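PDB 7E6I: glucose-6-phosphate 1-dehydrogenase from Kluyveromyces lactis, which catalyses the NADP+-dependent oxidation of glucose 6-phosphate to 6-phosphogluconolactone, the first and rate-limiting step of the oxidative pentose phosphate pathway. Local coordinates for residues T9-F14 and H117-L122; E210-V215 and I350-V355; V217-P222 and M335-A340; N375-L380 and D399-E404. One frame throughout, in Å; residues are numbered along the deposited sequence.

Contact 1 of 4, residues T9-F14 and H117-L122; sequences TVITIF and HRLFYL
The two central strands of the NADP-binding Rossmann sheet meet here in parallel register, Val10 beside Arg118 through Phe14 beside Leu122. Val10 and Thr12 offer both N and O to strand 117-122, Phe14 its N. Val10 N donates to His117 O at 3.2 Å, and Leu119 N returns a bond to Val10 O. Thr12 is gripped twice, its N bonded to Leu119 O at 2.9 Å and its O to Tyr121 N at 2.8 Å; Phe14 N then closes the ladder on Tyr121 O at 2.8 Å.

Val10, Thr12, Phe14, Arg118, Phe120 and Leu122 share one face of the sheet. CG1 of Val10 lies alongside CG of Arg118 at 3.6 Å, while the guanidinium goes on to a salt bridge with Glu108. CD1 of Phe120 touches both CB of Thr12 and CE1 of Phe14, the latter at 3.7 Å, at the edge of the Phe14 ring and near its plane. On the other face, CB of Leu119 packs on CG1 of Ile11 at 4.0 Å. Tyr121 starts out beside Ile13; its CG stands anti to the backbone N (chi1 -163°), and the ring leads away from Ile13.

Helix 94-110 covers the face of Val10 and Phe14, and helix 19-34 the face of Ile11 and Ile13. Strand 43-48 hydrogen-bonds to the other edge of strand 10-14, and strand 146-152 lies beyond strand 117-122, as expected at the centre of the 3-2-1-4-5-6 strand order.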
# COMPACT_ATOMS: atom_id res chain seq x y z
N THR A 9 23.83 8.68 10.31
CA THR A 9 22.50 8.31 10.73
C THR A 9 22.50 6.89 11.28
O THR A 9 23.12 5.98 10.72
CB THR A 9 21.52 8.42 9.56
OG1 THR A 9 22.19 8.03 8.35
CG2 THR A 9 21.12 9.84 9.41
N VAL A 10 21.81 6.70 12.39
CA VAL A 10 21.65 5.37 12.97
C VAL A 10 20.22 4.91 12.70
O VAL A 10 19.25 5.58 13.07
CB VAL A 10 22.00 5.36 14.47
CG1 VAL A 10 21.50 6.62 15.14
CG2 VAL A 10 21.45 4.09 15.15
N ILE A 11 20.10 3.78 12.02
CA ILE A 11 18.83 3.14 11.75
C ILE A 11 18.74 1.93 12.67
O ILE A 11 19.54 1.00 12.55
CB ILE A 11 18.71 2.74 10.28
CG1 ILE A 11 18.72 3.99 9.38
CG2 ILE A 11 17.46 1.93 10.03
CD1 ILE A 11 18.98 3.68 7.91
N THR A 12 17.78 1.94 13.59
CA THR A 12 17.50 0.79 14.43
C THR A 12 16.23 0.09 13.94
O THR A 12 15.18 0.72 13.85
CB THR A 12 17.34 1.18 15.90
OG1 THR A 12 18.43 2.00 16.31
CG2 THR A 12 17.29 -0.05 16.77
N ILE A 13 16.34 -1.20 13.65
CA ILE A 13 15.21 -2.01 13.19
C ILE A 13 14.77 -2.88 14.37
O ILE A 13 15.40 -3.89 14.68
CB ILE A 13 15.57 -2.88 11.98
CG1 ILE A 13 15.98 -2.02 10.79
CG2 ILE A 13 14.39 -3.75 11.58
CD1 ILE A 13 17.45 -1.70 10.77
N PHE A 14 13.67 -2.49 15.01
CA PHE A 14 13.09 -3.30 16.06
C PHE A 14 12.34 -4.48 15.47
O PHE A 14 11.76 -4.39 14.39
CB PHE A 14 12.17 -2.45 16.93
CG PHE A 14 12.90 -1.61 17.94
CD1 PHE A 14 13.44 -0.38 17.59
CD2 PHE A 14 13.04 -2.04 19.26
CE1 PHE A 14 14.11 0.40 18.52
CE2 PHE A 14 13.70 -1.26 20.19
CZ PHE A 14 14.24 -0.05 19.82
N HIS A 117 20.74 12.07 14.16
CA HIS A 117 19.72 11.73 13.17
C HIS A 117 19.41 10.25 13.32
O HIS A 117 20.23 9.40 12.96
CB HIS A 117 20.19 12.03 11.75
CG HIS A 117 20.35 13.48 11.44
ND1 HIS A 117 21.04 13.93 10.33
CD2 HIS A 117 19.92 14.59 12.09
CE1 HIS A 117 21.01 15.25 10.30
NE2 HIS A 117 20.34 15.68 11.36
N ARG A 118 18.22 9.92 13.83
CA ARG A 118 17.89 8.54 14.19
C ARG A 118 16.57 8.11 13.56
O ARG A 118 15.54 8.78 13.73
CB ARG A 118 17.81 8.38 15.72
CG ARG A 118 19.07 8.87 16.43
CD ARG A 118 18.95 8.77 17.92
NE ARG A 118 20.16 9.23 18.59
CZ ARG A 118 20.18 9.79 19.79
NH1 ARG A 118 19.05 9.94 20.47
NH2 ARG A 118 21.32 10.18 20.32
N LEU A 119 16.61 6.99 12.84
CA LEU A 119 15.42 6.36 12.28
C LEU A 119 15.17 5.07 13.04
O LEU A 119 16.08 4.24 13.20
CB LEU A 119 15.59 6.10 10.78
CG LEU A 119 14.40 5.50 10.00
CD1 LEU A 119 13.23 6.48 9.98
CD2 LEU A 119 14.77 5.09 8.56
N PHE A 120 13.95 4.90 13.54
CA PHE A 120 13.51 3.67 14.19
C PHE A 120 12.48 3.00 13.31
O PHE A 120 11.36 3.51 13.16
CB PHE A 120 12.94 3.97 15.58
CG PHE A 120 13.92 4.58 16.51
CD1 PHE A 120 14.86 3.79 17.17
CD2 PHE A 120 13.93 5.95 16.73
CE1 PHE A 120 15.78 4.36 18.03
CE2 PHE A 120 14.85 6.52 17.59
CZ PHE A 120 15.78 5.73 18.24
N TYR A 121 12.84 1.86 12.72
CA TYR A 121 11.90 1.05 11.95
C TYR A 121 11.30 -0.01 12.86
O TYR A 121 12.02 -0.88 13.36
CB TYR A 121 12.58 0.41 10.74
CG TYR A 121 11.61 -0.08 9.69
CD1 TYR A 121 10.68 -1.09 9.99
CD2 TYR A 121 11.60 0.47 8.41
CE1 TYR A 121 9.78 -1.53 9.05
CE2 TYR A 121 10.70 0.03 7.46
CZ TYR A 121 9.79 -0.96 7.77
OH TYR A 121 8.89 -1.39 6.81
N LEU A 122 9.97 0.02 13.04
CA LEU A 122 9.31 -0.85 14.01
C LEU A 122 8.63 -2.02 13.30
O LEU A 122 7.42 -2.03 13.07
CB LEU A 122 8.30 -0.04 14.84
CG LEU A 122 8.77 0.68 16.10
CD1 LEU A 122 10.03 1.48 15.86
CD2 LEU A 122 7.67 1.58 16.60

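Contact 2 of 4, residues E210-V215 and I350-V355; sequences ENIQSV and IQFRRV
Ile212 lays its CG1 beside the Phe352 ring, 3.6 Å from CE1, the two side chains lying side by side although their CB atoms set off in diverging directions from this non-hydrogen-bonded pair. Its CD1 also touches CG2 of Ile350 at 3.9 Å; that same CG2 sits over one face of the Phe352 ring, toward the rim, so three apolar groups close into one cluster.

One residue on, the chain turns a corner at Gln213, whose side chain, extended beyond CG, runs alongside that of Gln351, with the two amide planes 71° apart. NE2 of Gln213 comes within 2.9 Å of Gln351 OE1, but the angle is too poor for a hydrogen bond: NE2 is bonded instead to Gly479 O, and OE1 of Gln351 accepts from Thr481 N. OE1 of Gln213 receives a bond from a water at 2.7 Å, and this water in turn accepts from Arg354 N, tying the side chain to the departing end of the other segment.

Arg353 N donates to Asn211 O at 2.7 Å from above the carbonyl plane, 48° out of it. At the far end of the Arg353 side chain, the guanidinium has Ile212 O over one face, while NE bonds to Lys209 O.

Gln351 O holds Gln213 N at 2.8 Å and, weakly, Ser214 N; Gln351 N bonds back to Ser214 O at 2.9 Å. Two residues opposite one define a classic beta bulge, here interrupting strand 212-220 where it pairs antiparallel with strand 345-352 in the large mixed sheet of the C-terminal domain.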
# COMPACT_ATOMS: atom_id res chain seq x y z
N GLU A 210 -18.36 15.15 -15.87
CA GLU A 210 -18.84 15.46 -17.21
C GLU A 210 -18.31 14.48 -18.24
O GLU A 210 -18.89 14.37 -19.32
CB GLU A 210 -18.47 16.91 -17.59
CG GLU A 210 -19.29 18.00 -16.87
CD GLU A 210 -18.84 18.23 -15.41
OE1 GLU A 210 -17.66 18.01 -15.10
OE2 GLU A 210 -19.68 18.65 -14.58
N ASN A 211 -17.23 13.76 -17.95
CA ASN A 211 -16.60 12.91 -18.95
C ASN A 211 -16.32 11.49 -18.49
O ASN A 211 -15.95 10.67 -19.32
CB ASN A 211 -15.28 13.54 -19.42
CG ASN A 211 -15.48 14.86 -20.14
OD1 ASN A 211 -15.80 14.90 -21.33
ND2 ASN A 211 -15.30 15.96 -19.42
N ILE A 212 -16.49 11.18 -17.20
CA ILE A 212 -16.18 9.86 -16.69
C ILE A 212 -17.49 9.15 -16.31
O ILE A 212 -18.30 9.67 -15.53
CB ILE A 212 -15.20 9.92 -15.50
CG1 ILE A 212 -13.81 10.25 -16.04
CG2 ILE A 212 -15.21 8.60 -14.69
CD1 ILE A 212 -12.75 10.48 -14.96
N GLN A 213 -17.68 7.98 -16.91
CA GLN A 213 -18.83 7.10 -16.69
C GLN A 213 -18.64 6.18 -15.49
O GLN A 213 -19.61 5.80 -14.83
CB GLN A 213 -19.02 6.21 -17.92
CG GLN A 213 -20.36 6.18 -18.48
CD GLN A 213 -20.39 5.46 -19.80
OE1 GLN A 213 -20.61 6.08 -20.82
NE2 GLN A 213 -20.18 4.14 -19.79
N SER A 214 -17.40 5.77 -15.23
CA SER A 214 -17.12 4.63 -14.37
C SER A 214 -15.66 4.65 -13.95
O SER A 214 -14.77 4.76 -14.80
CB SER A 214 -17.45 3.34 -15.10
OG SER A 214 -16.91 2.23 -14.43
N VAL A 215 -15.43 4.50 -12.65
CA VAL A 215 -14.10 4.33 -12.08
C VAL A 215 -14.06 2.99 -11.38
O VAL A 215 -14.96 2.66 -10.60
CB VAL A 215 -13.79 5.46 -11.09
CG1 VAL A 215 -12.43 5.24 -10.45
CG2 VAL A 215 -13.89 6.81 -11.81
N ILE A 350 -10.85 3.23 -16.06
CA ILE A 350 -11.69 4.41 -16.10
C ILE A 350 -12.37 4.44 -17.47
O ILE A 350 -11.69 4.39 -18.49
CB ILE A 350 -10.87 5.68 -15.85
CG1 ILE A 350 -10.48 5.71 -14.37
CG2 ILE A 350 -11.68 6.90 -16.23
CD1 ILE A 350 -9.43 6.65 -14.02
N GLN A 351 -13.69 4.46 -17.48
CA GLN A 351 -14.46 4.52 -18.71
C GLN A 351 -15.02 5.93 -18.89
O GLN A 351 -15.62 6.49 -17.96
CB GLN A 351 -15.61 3.52 -18.73
CG GLN A 351 -16.06 3.26 -20.14
CD GLN A 351 -17.09 2.15 -20.27
OE1 GLN A 351 -18.07 2.13 -19.55
NE2 GLN A 351 -16.86 1.23 -21.20
N PHE A 352 -14.84 6.49 -20.08
CA PHE A 352 -15.29 7.84 -20.35
C PHE A 352 -16.65 7.85 -21.04
O PHE A 352 -17.10 6.84 -21.59
CB PHE A 352 -14.24 8.58 -21.17
CG PHE A 352 -12.95 8.77 -20.43
CD1 PHE A 352 -12.77 9.87 -19.59
CD2 PHE A 352 -11.93 7.84 -20.52
CE1 PHE A 352 -11.58 10.05 -18.89
CE2 PHE A 352 -10.74 8.01 -19.82
CZ PHE A 352 -10.57 9.11 -19.01
N ARG A 353 -17.32 8.99 -20.97
CA ARG A 353 -18.67 9.11 -21.51
C ARG A 353 -18.65 9.24 -23.02
O ARG A 353 -17.67 9.70 -23.62
CB ARG A 353 -19.38 10.33 -20.93
CG ARG A 353 -19.84 10.16 -19.54
CD ARG A 353 -20.64 11.36 -19.10
NE ARG A 353 -20.68 11.43 -17.65
CZ ARG A 353 -21.49 10.71 -16.88
NH1 ARG A 353 -22.37 9.86 -17.43
NH2 ARG A 353 -21.43 10.84 -15.55
N ARG A 354 -19.74 8.83 -23.64
CA ARG A 354 -20.02 9.11 -25.04
C ARG A 354 -21.09 10.19 -25.14
O ARG A 354 -21.94 10.32 -24.26
CB ARG A 354 -20.48 7.84 -25.77
CG ARG A 354 -19.33 7.01 -26.36
CD ARG A 354 -18.94 7.44 -27.82
NE ARG A 354 -18.21 8.72 -27.91
CZ ARG A 354 -16.88 8.84 -27.88
NH1 ARG A 354 -16.08 7.78 -27.77
NH2 ARG A 354 -16.33 10.04 -27.94
N VAL A 355 -21.03 10.98 -26.22
CA VAL A 355 -22.17 11.81 -26.59
C VAL A 355 -23.30 10.91 -27.06
O VAL A 355 -23.07 9.81 -27.59
CB VAL A 355 -21.76 12.81 -27.68
CG1 VAL A 355 -22.16 14.23 -27.30
CG2 VAL A 355 -20.26 12.69 -27.91
O HOH W 1 -22.15 7.50 -22.55

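Contact 3 of 4, residues V217-P222 and M335-A340; sequences VVFKEP and MRAGKA. With BG6 (6-O-phosphono-beta-D-glucopyranose), chain B.
Met335 opens the parallel pairing by setting its CG against CB of Val217 at 4.1 Å. Arg336 follows with two backbone bonds, its N to Val217 O and its O from Phe219 N. Its CG stands between backbone N and carbonyl carbon (chi1 58°), and the chain then extends to a guanidinium that lies with one face over CG2 of Val218, 3.4 Å from the plane; NE is bonded to Gln216. Ala337 packs CB on CD1 of Phe219 at 3.8 Å. Gly338 N bonds to Phe219 O, and Gly338 O accepts from Glu221 N at 3.0 Å.

Lys339 bends its chain to bring NZ to the syn lone pair of Glu221 OE1, a salt bridge of 2.8 Å. The same NZ donates to the sugar O3 at 2.9 Å, while O4 of the sugar donates to Glu221 OE2 at 2.7 Å. The ion pair thus holds two neighbouring hydroxyls of glucose 6-phosphate. Ala340 ends the walk with a CA-H...O contact to Pro222 O.

Helix 236-254 covers the face of Phe219, Met335 and Ala337, helix 471-476 packs on Arg336, and strand 345-352 pairs with the other edge of strand 212-220.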
# COMPACT_ATOMS: atom_id res chain seq x y z
N VAL A 217 -11.20 0.32 -9.27
CA VAL A 217 -9.91 -0.13 -8.75
C VAL A 217 -10.03 -1.63 -8.51
O VAL A 217 -10.95 -2.08 -7.83
CB VAL A 217 -9.52 0.60 -7.45
CG1 VAL A 217 -8.15 0.18 -7.01
CG2 VAL A 217 -9.57 2.10 -7.65
N VAL A 218 -9.10 -2.41 -9.07
CA VAL A 218 -9.27 -3.85 -9.21
C VAL A 218 -8.06 -4.57 -8.63
O VAL A 218 -6.91 -4.24 -8.96
CB VAL A 218 -9.45 -4.25 -10.68
CG1 VAL A 218 -9.54 -5.75 -10.79
CG2 VAL A 218 -10.71 -3.58 -11.27
N PHE A 219 -8.32 -5.55 -7.76
CA PHE A 219 -7.29 -6.36 -7.11
C PHE A 219 -7.66 -7.82 -7.29
O PHE A 219 -8.74 -8.24 -6.88
CB PHE A 219 -7.17 -6.01 -5.63
CG PHE A 219 -6.26 -6.92 -4.82
CD1 PHE A 219 -6.72 -8.14 -4.34
CD2 PHE A 219 -4.98 -6.52 -4.48
CE1 PHE A 219 -5.90 -8.96 -3.56
CE2 PHE A 219 -4.16 -7.33 -3.71
CZ PHE A 219 -4.62 -8.55 -3.24
N LYS A 220 -6.76 -8.58 -7.91
CA LYS A 220 -6.99 -10.00 -8.14
C LYS A 220 -5.74 -10.74 -7.70
O LYS A 220 -4.62 -10.34 -8.05
CB LYS A 220 -7.27 -10.29 -9.61
CG LYS A 220 -8.66 -9.95 -10.09
CD LYS A 220 -8.74 -10.10 -11.59
CE LYS A 220 -9.69 -11.22 -12.00
NZ LYS A 220 -9.85 -11.29 -13.49
N GLU A 221 -5.94 -11.80 -6.93
CA GLU A 221 -4.86 -12.73 -6.68
C GLU A 221 -5.31 -14.14 -7.04
O GLU A 221 -6.49 -14.48 -6.91
CB GLU A 221 -4.43 -12.69 -5.21
CG GLU A 221 -3.32 -11.68 -4.96
CD GLU A 221 -3.09 -11.46 -3.48
OE1 GLU A 221 -3.88 -12.03 -2.67
OE2 GLU A 221 -2.15 -10.70 -3.12
N PRO A 222 -4.38 -14.99 -7.53
CA PRO A 222 -4.77 -16.33 -7.99
C PRO A 222 -4.71 -17.40 -6.90
O PRO A 222 -5.29 -18.48 -7.05
CB PRO A 222 -3.75 -16.62 -9.10
CG PRO A 222 -2.49 -15.91 -8.61
CD PRO A 222 -2.96 -14.69 -7.82
N MET A 335 -14.78 -0.52 -6.05
CA MET A 335 -13.56 -1.20 -5.65
C MET A 335 -13.89 -2.68 -5.54
O MET A 335 -14.90 -3.05 -4.94
CB MET A 335 -13.04 -0.68 -4.31
CG MET A 335 -12.21 0.59 -4.42
SD MET A 335 -11.54 1.11 -2.81
CE MET A 335 -12.01 -0.30 -1.81
N ARG A 336 -13.05 -3.52 -6.13
CA ARG A 336 -13.31 -4.95 -6.08
C ARG A 336 -11.99 -5.69 -5.89
O ARG A 336 -11.00 -5.41 -6.57
CB ARG A 336 -14.05 -5.43 -7.34
CG ARG A 336 -13.37 -5.18 -8.69
CD ARG A 336 -14.38 -5.50 -9.81
NE ARG A 336 -14.02 -5.03 -11.15
CZ ARG A 336 -13.33 -5.76 -12.03
NH1 ARG A 336 -12.91 -6.97 -11.68
NH2 ARG A 336 -13.06 -5.30 -13.25
N ALA A 337 -11.99 -6.62 -4.94
CA ALA A 337 -10.80 -7.36 -4.55
C ALA A 337 -11.17 -8.81 -4.28
O ALA A 337 -12.20 -9.09 -3.66
CB ALA A 337 -10.15 -6.76 -3.30
N GLY A 338 -10.32 -9.74 -4.74
CA GLY A 338 -10.56 -11.15 -4.50
C GLY A 338 -9.27 -11.95 -4.45
O GLY A 338 -8.29 -11.64 -5.13
N LYS A 339 -9.29 -12.99 -3.62
CA LYS A 339 -8.28 -14.03 -3.62
C LYS A 339 -8.85 -15.25 -4.33
O LYS A 339 -10.06 -15.39 -4.48
CB LYS A 339 -7.87 -14.39 -2.19
CG LYS A 339 -6.66 -13.60 -1.67
CD LYS A 339 -6.86 -13.08 -0.24
CE LYS A 339 -5.58 -13.09 0.58
NZ LYS A 339 -4.46 -12.29 0.02
N ALA A 340 -7.95 -16.11 -4.80
CA ALA A 340 -8.32 -17.39 -5.43
C ALA A 340 -9.13 -17.17 -6.70
O ALA A 340 -10.10 -17.89 -6.98
CB ALA A 340 -9.07 -18.30 -4.45
C1 BG6 B . -1.02 -7.32 2.20
C2 BG6 B . -2.20 -8.28 2.39
O1 BG6 B . -1.21 -6.10 2.80
O5 BG6 B . -0.82 -7.07 0.74
C3 BG6 B . -1.99 -9.55 1.63
O2 BG6 B . -2.41 -8.58 3.77
C4 BG6 B . -1.81 -9.28 0.17
O3 BG6 B . -3.15 -10.41 1.78
C5 BG6 B . -0.66 -8.31 -0.06
O4 BG6 B . -1.57 -10.53 -0.49
C6 BG6 B . -0.53 -7.86 -1.49
O6 BG6 B . 0.56 -6.96 -1.57
P BG6 B . 1.44 -6.93 -2.97
O1P BG6 B . 0.36 -6.71 -4.02
O2P BG6 B . 2.16 -8.24 -3.12
O3P BG6 B . 2.49 -5.81 -2.99
O HOH W 2 -12.10 -9.33 -13.92

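Contact 4 of 4, residues N375-L380 and D399-E404; sequences NEAIYL and DLTYSE
Ile378 and Leu400 form the firm centre of this antiparallel pairing, a hydrogen-bonded couple in which Leu400 N donates to Ile378 O at 2.9 Å. The return bond, Ile378 N to Leu400 O, is weak at 3.3 Å. Beyond this pair, CD1 of Ile378 meets CE1 of Tyr402 at 3.5 Å, near the plane of the ring and at its edge. Ile378 CG1 lies anti to the carbonyl carbon (chi1 -67°), which puts it on the Tyr402 side, from where CD1 extends to the ring. Helix 188-191 touches Tyr402 through Met189, and Leu368 of the next strand backs Ile378.

Toward either end the contact slackens. Tyr402 N reaches Glu376 O only weakly, at 3.4 Å, where the strand gives way to the turn before helix 403-406. At the other end, Leu380 and Leu400 meet methyl to methyl, CD1 to CD1 at 4.2 Å, with Leu400 exposed. Ala377, Tyr379, Asp399 and Thr401 occupy the opposite face, where Ala377 CB and Thr401 OG1 are 4.3 Å apart. Asp399, also exposed, runs alongside Tyr379 with its carboxylate at the edge of the ring; the carboxylate and ring planes are 52° apart.

The pairing is the open end of the beta hairpin made by strands 377-385 and 393-401. By similarity to related enzymes, Tyr379, Leu380, Asp399, Leu400 and Thr401 belong to a second NADP+ site, distinct from the one in the Rossmann domain.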
# COMPACT_ATOMS: atom_id res chain seq x y z
N ASN A 375 2.73 -6.02 -14.96
CA ASN A 375 3.57 -5.36 -15.95
C ASN A 375 3.14 -3.91 -16.09
O ASN A 375 2.40 -3.55 -17.00
CB ASN A 375 3.50 -6.08 -17.29
CG ASN A 375 3.61 -7.59 -17.14
OD1 ASN A 375 4.66 -8.11 -16.77
ND2 ASN A 375 2.51 -8.29 -17.44
N GLU A 376 3.61 -3.07 -15.16
CA GLU A 376 3.42 -1.61 -15.17
C GLU A 376 3.18 -1.07 -16.58
O GLU A 376 4.08 -1.12 -17.42
CB GLU A 376 4.65 -0.90 -14.59
CG GLU A 376 4.88 -1.12 -13.13
CD GLU A 376 6.04 -2.06 -12.89
OE1 GLU A 376 6.12 -3.11 -13.58
OE2 GLU A 376 6.89 -1.74 -12.02
N ALA A 377 1.97 -0.56 -16.83
CA ALA A 377 1.63 -0.09 -18.16
C ALA A 377 0.42 0.84 -18.08
O ALA A 377 -0.33 0.84 -17.10
CB ALA A 377 1.33 -1.25 -19.11
N ILE A 378 0.24 1.62 -19.15
CA ILE A 378 -0.95 2.43 -19.35
C ILE A 378 -1.50 2.13 -20.74
O ILE A 378 -0.73 2.10 -21.71
CB ILE A 378 -0.65 3.92 -19.18
CG1 ILE A 378 -0.28 4.21 -17.73
CG2 ILE A 378 -1.84 4.76 -19.61
CD1 ILE A 378 0.53 5.47 -17.55
N TYR A 379 -2.80 1.88 -20.83
CA TYR A 379 -3.46 1.59 -22.10
C TYR A 379 -4.62 2.55 -22.30
O TYR A 379 -5.37 2.83 -21.36
CB TYR A 379 -3.99 0.15 -22.17
CG TYR A 379 -2.98 -0.89 -21.80
CD1 TYR A 379 -1.99 -1.27 -22.71
CD2 TYR A 379 -2.98 -1.49 -20.55
CE1 TYR A 379 -1.05 -2.22 -22.38
CE2 TYR A 379 -2.04 -2.43 -20.21
CZ TYR A 379 -1.07 -2.80 -21.13
OH TYR A 379 -0.12 -3.74 -20.82
N LEU A 380 -4.77 3.05 -23.52
CA LEU A 380 -5.87 3.94 -23.87
C LEU A 380 -6.62 3.34 -25.05
O LEU A 380 -6.03 3.09 -26.11
CB LEU A 380 -5.38 5.34 -24.23
CG LEU A 380 -4.68 6.17 -23.15
CD1 LEU A 380 -3.24 5.78 -23.08
CD2 LEU A 380 -4.78 7.67 -23.43
N ASP A 399 -0.52 1.62 -26.50
CA ASP A 399 0.32 0.97 -25.50
C ASP A 399 1.38 1.96 -25.02
O ASP A 399 2.24 2.38 -25.80
CB ASP A 399 1.03 -0.24 -26.08
CG ASP A 399 0.44 -1.54 -25.64
OD1 ASP A 399 -0.78 -1.54 -25.36
OD2 ASP A 399 1.18 -2.55 -25.59
N LEU A 400 1.34 2.30 -23.75
CA LEU A 400 2.45 3.00 -23.12
C LEU A 400 3.09 2.05 -22.12
O LEU A 400 2.99 2.20 -20.90
CB LEU A 400 1.96 4.28 -22.46
CG LEU A 400 1.67 5.49 -23.33
CD1 LEU A 400 0.68 5.18 -24.43
CD2 LEU A 400 1.10 6.56 -22.44
N THR A 401 3.72 1.01 -22.66
CA THR A 401 4.39 0.04 -21.81
C THR A 401 5.61 0.70 -21.19
O THR A 401 6.45 1.28 -21.90
CB THR A 401 4.79 -1.21 -22.61
OG1 THR A 401 3.77 -2.21 -22.47
CG2 THR A 401 6.12 -1.78 -22.13
N TYR A 402 5.69 0.65 -19.87
CA TYR A 402 6.78 1.32 -19.18
C TYR A 402 8.06 0.49 -19.16
O TYR A 402 9.11 1.02 -18.78
CB TYR A 402 6.35 1.67 -17.76
CG TYR A 402 5.75 3.07 -17.66
CD1 TYR A 402 4.39 3.30 -17.87
CD2 TYR A 402 6.56 4.17 -17.40
CE1 TYR A 402 3.86 4.59 -17.79
CE2 TYR A 402 6.04 5.44 -17.30
CZ TYR A 402 4.70 5.66 -17.50
OH TYR A 402 4.22 6.96 -17.40
N SER A 403 8.00 -0.78 -19.58
CA SER A 403 9.20 -1.60 -19.71
C SER A 403 10.21 -0.95 -20.66
O SER A 403 11.42 -1.12 -20.47
CB SER A 403 8.84 -3.00 -20.19
OG SER A 403 9.39 -3.27 -21.47
N GLU A 404 9.74 -0.23 -21.68
CA GLU A 404 10.60 0.61 -22.50
C GLU A 404 11.64 1.33 -21.64
O GLU A 404 12.83 1.03 -21.70
CB GLU A 404 9.79 1.65 -23.27
CG GLU A 404 8.93 1.11 -24.41
CD GLU A 404 7.74 2.01 -24.69
OE1 GLU A 404 6.61 1.48 -24.85
OE2 GLU A 404 7.92 3.25 -24.73

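Overall arrangement
Contact 1 is buried in the Rossmann domain, on the other side of the chain's centre from contacts 2 and 3; its centre is about 34 Å from that of contact 3. Contacts 2, 3 and 4 all belong to the mixed sheet of the C-terminal domain. Contacts 2 and 3 share strand 212-220, which pairs antiparallel with 345-352 on one edge, bulged near its start, and parallel with 333-338 on the other. Contacts 1 and 3 are both buried parallel ladders, but contact 3 adds an ion pair that binds substrate. Contact 2 is partly buried, with polar side chains and water on its flank, and contact 4 is a surface pairing in which two of three backbone bonds are weak.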